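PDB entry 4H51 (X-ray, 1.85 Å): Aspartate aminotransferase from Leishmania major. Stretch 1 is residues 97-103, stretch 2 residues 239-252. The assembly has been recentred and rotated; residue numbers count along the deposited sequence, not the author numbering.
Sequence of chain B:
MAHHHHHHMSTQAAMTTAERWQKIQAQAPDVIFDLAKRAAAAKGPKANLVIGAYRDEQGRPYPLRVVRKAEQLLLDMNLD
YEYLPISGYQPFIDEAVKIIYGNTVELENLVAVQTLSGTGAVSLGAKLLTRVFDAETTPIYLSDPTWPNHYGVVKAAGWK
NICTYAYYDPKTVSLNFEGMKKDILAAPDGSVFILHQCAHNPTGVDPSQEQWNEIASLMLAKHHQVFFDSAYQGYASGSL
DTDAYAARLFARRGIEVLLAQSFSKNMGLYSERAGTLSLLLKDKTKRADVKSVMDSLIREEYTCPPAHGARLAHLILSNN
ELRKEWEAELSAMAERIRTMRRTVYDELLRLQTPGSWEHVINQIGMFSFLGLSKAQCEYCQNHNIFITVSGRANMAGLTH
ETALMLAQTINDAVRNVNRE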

# COMPACT_ATOMS: atom_id res chain seq x y z
N VAL B 97 6.74 7.03 16.10
CA VAL B 97 5.92 8.09 16.70
C VAL B 97 6.74 8.86 17.75
O VAL B 97 6.49 10.06 17.97
CB VAL B 97 4.54 7.61 17.28
CG1 VAL B 97 3.67 6.99 16.16
CG2 VAL B 97 4.72 6.70 18.45
N LYS B 98 7.71 8.18 18.36
CA LYS B 98 8.64 8.81 19.30
C LYS B 98 9.41 9.95 18.68
O LYS B 98 9.67 10.95 19.35
CB LYS B 98 9.69 7.84 19.82
CG LYS B 98 9.31 7.18 21.12
CD LYS B 98 10.40 6.28 21.70
CE LYS B 98 9.72 5.10 22.38
NZ LYS B 98 10.59 4.25 23.25
N ILE B 99 9.81 9.84 17.42
CA ILE B 99 10.63 10.93 16.85
C ILE B 99 9.79 12.18 16.67
O ILE B 99 10.29 13.27 16.65
CB ILE B 99 11.35 10.56 15.54
CG1 ILE B 99 10.41 10.55 14.35
CG2 ILE B 99 12.14 9.27 15.72
CD1 ILE B 99 11.11 10.75 13.01
N ILE B 100 8.48 12.00 16.53
CA ILE B 100 7.66 13.16 16.33
C ILE B 100 7.32 13.79 17.69
O ILE B 100 7.50 15.00 17.83
CB ILE B 100 6.49 12.96 15.33
CG1 ILE B 100 5.69 14.25 15.21
CG2 ILE B 100 5.63 11.72 15.59
CD1 ILE B 100 6.44 15.25 14.30
N TYR B 101 6.92 13.00 18.69
CA TYR B 101 6.47 13.55 19.99
C TYR B 101 7.52 13.58 21.08
O TYR B 101 7.32 14.25 22.07
CB TYR B 101 5.23 12.81 20.48
CG TYR B 101 4.05 13.13 19.62
CD1 TYR B 101 3.55 14.43 19.56
CD2 TYR B 101 3.47 12.17 18.80
CE1 TYR B 101 2.49 14.74 18.76
CE2 TYR B 101 2.40 12.48 18.00
CZ TYR B 101 1.92 13.78 17.99
OH TYR B 101 0.85 14.13 17.20
N GLY B 102 8.65 12.88 20.88
CA GLY B 102 9.67 12.73 21.94
C GLY B 102 9.26 11.65 22.94
O GLY B 102 8.15 11.13 22.86
N ASN B 103 10.16 11.30 23.89
CA ASN B 103 9.86 10.32 24.98
C ASN B 103 9.02 10.97 26.09
O ASN B 103 9.53 11.34 27.16
CB ASN B 103 11.15 9.74 25.56
N SER B 239 17.37 19.63 12.27
CA SER B 239 17.11 19.01 13.57
C SER B 239 15.70 18.45 13.68
O SER B 239 14.73 19.21 13.52
CB SER B 239 17.28 20.07 14.66
OG SER B 239 16.71 19.66 15.89
N LEU B 240 15.61 17.17 14.02
CA LEU B 240 14.33 16.46 14.24
C LEU B 240 13.54 17.10 15.38
O LEU B 240 12.31 17.29 15.27
CB LEU B 240 14.54 14.99 14.57
CG LEU B 240 15.13 14.07 13.50
CD1 LEU B 240 15.42 12.74 14.13
CD2 LEU B 240 14.13 13.94 12.35
N ASP B 241 14.26 17.44 16.47
CA ASP B 241 13.60 18.09 17.60
C ASP B 241 13.04 19.45 17.23
O ASP B 241 11.86 19.74 17.50
CB ASP B 241 14.53 18.20 18.80
CG ASP B 241 14.65 16.90 19.57
OD1 ASP B 241 13.75 16.04 19.56
OD2 ASP B 241 15.67 16.75 20.24
N THR B 242 13.86 20.29 16.60
CA THR B 242 13.37 21.61 16.21
C THR B 242 12.20 21.53 15.25
O THR B 242 11.24 22.31 15.38
CB THR B 242 14.47 22.49 15.58
OG1 THR B 242 15.54 22.63 16.52
CG2 THR B 242 13.93 23.88 15.22
N ASP B 243 12.26 20.57 14.32
CA ASP B 243 11.24 20.48 13.25
C ASP B 243 9.93 19.95 13.75
O ASP B 243 8.94 20.23 13.14
CB ASP B 243 11.69 19.70 12.07
CG ASP B 243 12.70 20.44 11.23
OD1 ASP B 243 13.04 21.60 11.55
OD2 ASP B 243 13.12 19.81 10.26
N ALA B 244 9.92 19.30 14.91
CA ALA B 244 8.70 18.76 15.54
C ALA B 244 7.93 19.75 16.40
O ALA B 244 6.95 19.39 17.06
CB ALA B 244 9.09 17.55 16.39
N TYR B 245 8.35 21.02 16.42
CA TYR B 245 7.76 21.98 17.32
C TYR B 245 6.24 22.05 17.20
O TYR B 245 5.52 22.04 18.19
CB TYR B 245 8.36 23.39 17.08
CG TYR B 245 7.84 24.40 18.05
CD1 TYR B 245 8.44 24.55 19.31
CD2 TYR B 245 6.73 25.21 17.76
CE1 TYR B 245 7.98 25.47 20.22
CE2 TYR B 245 6.26 26.13 18.69
CZ TYR B 245 6.88 26.24 19.93
OH TYR B 245 6.45 27.15 20.89
N ALA B 246 5.73 22.09 15.98
CA ALA B 246 4.32 22.34 15.79
C ALA B 246 3.48 21.20 16.36
O ALA B 246 2.57 21.42 17.16
CB ALA B 246 4.00 22.63 14.32
N ALA B 247 3.76 19.98 15.94
CA ALA B 247 3.06 18.81 16.47
C ALA B 247 3.22 18.73 17.98
O ALA B 247 2.26 18.41 18.68
CB ALA B 247 3.62 17.52 15.83
N ARG B 248 4.42 18.98 18.51
CA ARG B 248 4.62 18.88 19.98
C ARG B 248 3.88 19.95 20.75
O ARG B 248 3.32 19.67 21.82
CB ARG B 248 6.12 18.87 20.40
CG ARG B 248 6.87 17.68 19.88
CD ARG B 248 8.32 17.68 20.24
NE ARG B 248 8.99 16.52 19.61
CZ ARG B 248 10.30 16.33 19.66
NH1 ARG B 248 11.06 17.17 20.32
NH2 ARG B 248 10.82 15.28 19.06
N LEU B 249 3.82 21.15 20.20
CA LEU B 249 3.01 22.25 20.80
C LEU B 249 1.54 21.94 20.79
O LEU B 249 0.86 22.14 21.79
CB LEU B 249 3.20 23.55 20.02
CG LEU B 249 2.34 24.79 20.37
CD1 LEU B 249 2.67 25.41 21.73
CD2 LEU B 249 2.55 25.80 19.25
N PHE B 250 1.02 21.47 19.64
CA PHE B 250 -0.40 21.13 19.57
C PHE B 250 -0.76 20.03 20.59
O PHE B 250 -1.81 20.08 21.22
CB PHE B 250 -0.83 20.77 18.14
CG PHE B 250 -1.01 21.95 17.19
CD1 PHE B 250 -0.10 23.01 17.15
CD2 PHE B 250 -2.04 21.98 16.28
CE1 PHE B 250 -0.24 24.04 16.27
CE2 PHE B 250 -2.20 23.04 15.39
CZ PHE B 250 -1.30 24.08 15.40
N ALA B 251 0.10 19.02 20.71
CA ALA B 251 -0.13 17.94 21.69
C ALA B 251 -0.17 18.55 23.07
O ALA B 251 -1.08 18.27 23.82
CB ALA B 251 1.00 16.90 21.64
N ARG B 252 0.85 19.34 23.41
CA ARG B 252 0.98 19.91 24.74
C ARG B 252 -0.24 20.74 25.07
O ARG B 252 -0.66 20.76 26.24
CB ARG B 252 2.23 20.77 24.92

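The C-terminal turn of a helix, residues 97-101, lies against a segment far along the same chain, in which helix 240-243 leads through Ala244 into helix 245-252. The axes of helices 97-101 and 245-252 approach to 9.6 Å at 80°, nearly perpendicular. The CA atoms of Ile100 and Ala244 are 5.8 Å apart and those of Tyr101 and Arg248 5.6 Å. The CA-to-CB bonds of Ala244, Ala247 and Ala251 all point toward the first stretch.

Arg248 supplies both hydrogen bonds between the stretches. At the end of a helix, the last carbonyls lack the amide donors of a following turn; here the guanidinium serves two of them. Arg248 NE donates to Ile100 O at 2.8 Å with an N-H...O angle of 161°, and Arg248 NH2 donates to Ile99 O at 3.2 Å with a more bent angle of 138°. Both oxygens lie at the guanidinium edge, near its plane, where the N-H bonds point. The nearly extended side chain, with chi2 and chi3 both t, carries the group to these acceptors. Asp241, one helical segment earlier, balances its charge: Arg248 NH1 and Asp241 OD1 form a salt bridge at 3.0 Å, and Arg248 NH2 also donates to Asp241 OD1 at 3.1 Å. NH2 is thus shared between a carboxylate and a main-chain carbonyl.

The carbonyls of Val97 and Lys98 are satisfied within their own stretch: Tyr101 N donates to Val97 O at 3.1 Å, and Gly102 N to Lys98 O at 2.7 Å. Gly102 then leaves helical geometry with a positive phi of 80°, which favours glycine, and its CA sits over one face of the Arg248 guanidinium. An ideal CB on Gly102 would point toward the second stretch, 3.8 Å from Arg248 CZ.

Apolar contacts extend the interface beside this polar cluster. Ile99 CD1 meets Leu240 CD2 at 4.4 Å. Ile100 reaches Ala244 CB through CD1 at 4.1 Å and Ala247 CB through CG1 at 3.9 Å. The CA-to-CB bond of Tyr101 points away, yet its ring end comes nearer, placing CE1 3.9 Å from Ala251 CB and, at the ring edge, 3.7 Å from Ala247 O. Ala247 O already accepts from Ala251 N at 3.0 Å.

At the start of the second stretch, Ser239 OG caps helix 240-243 by accepting from Thr242 N at 3.0 Å, while Ser239 O accepts from Asp243 N at 2.9 Å.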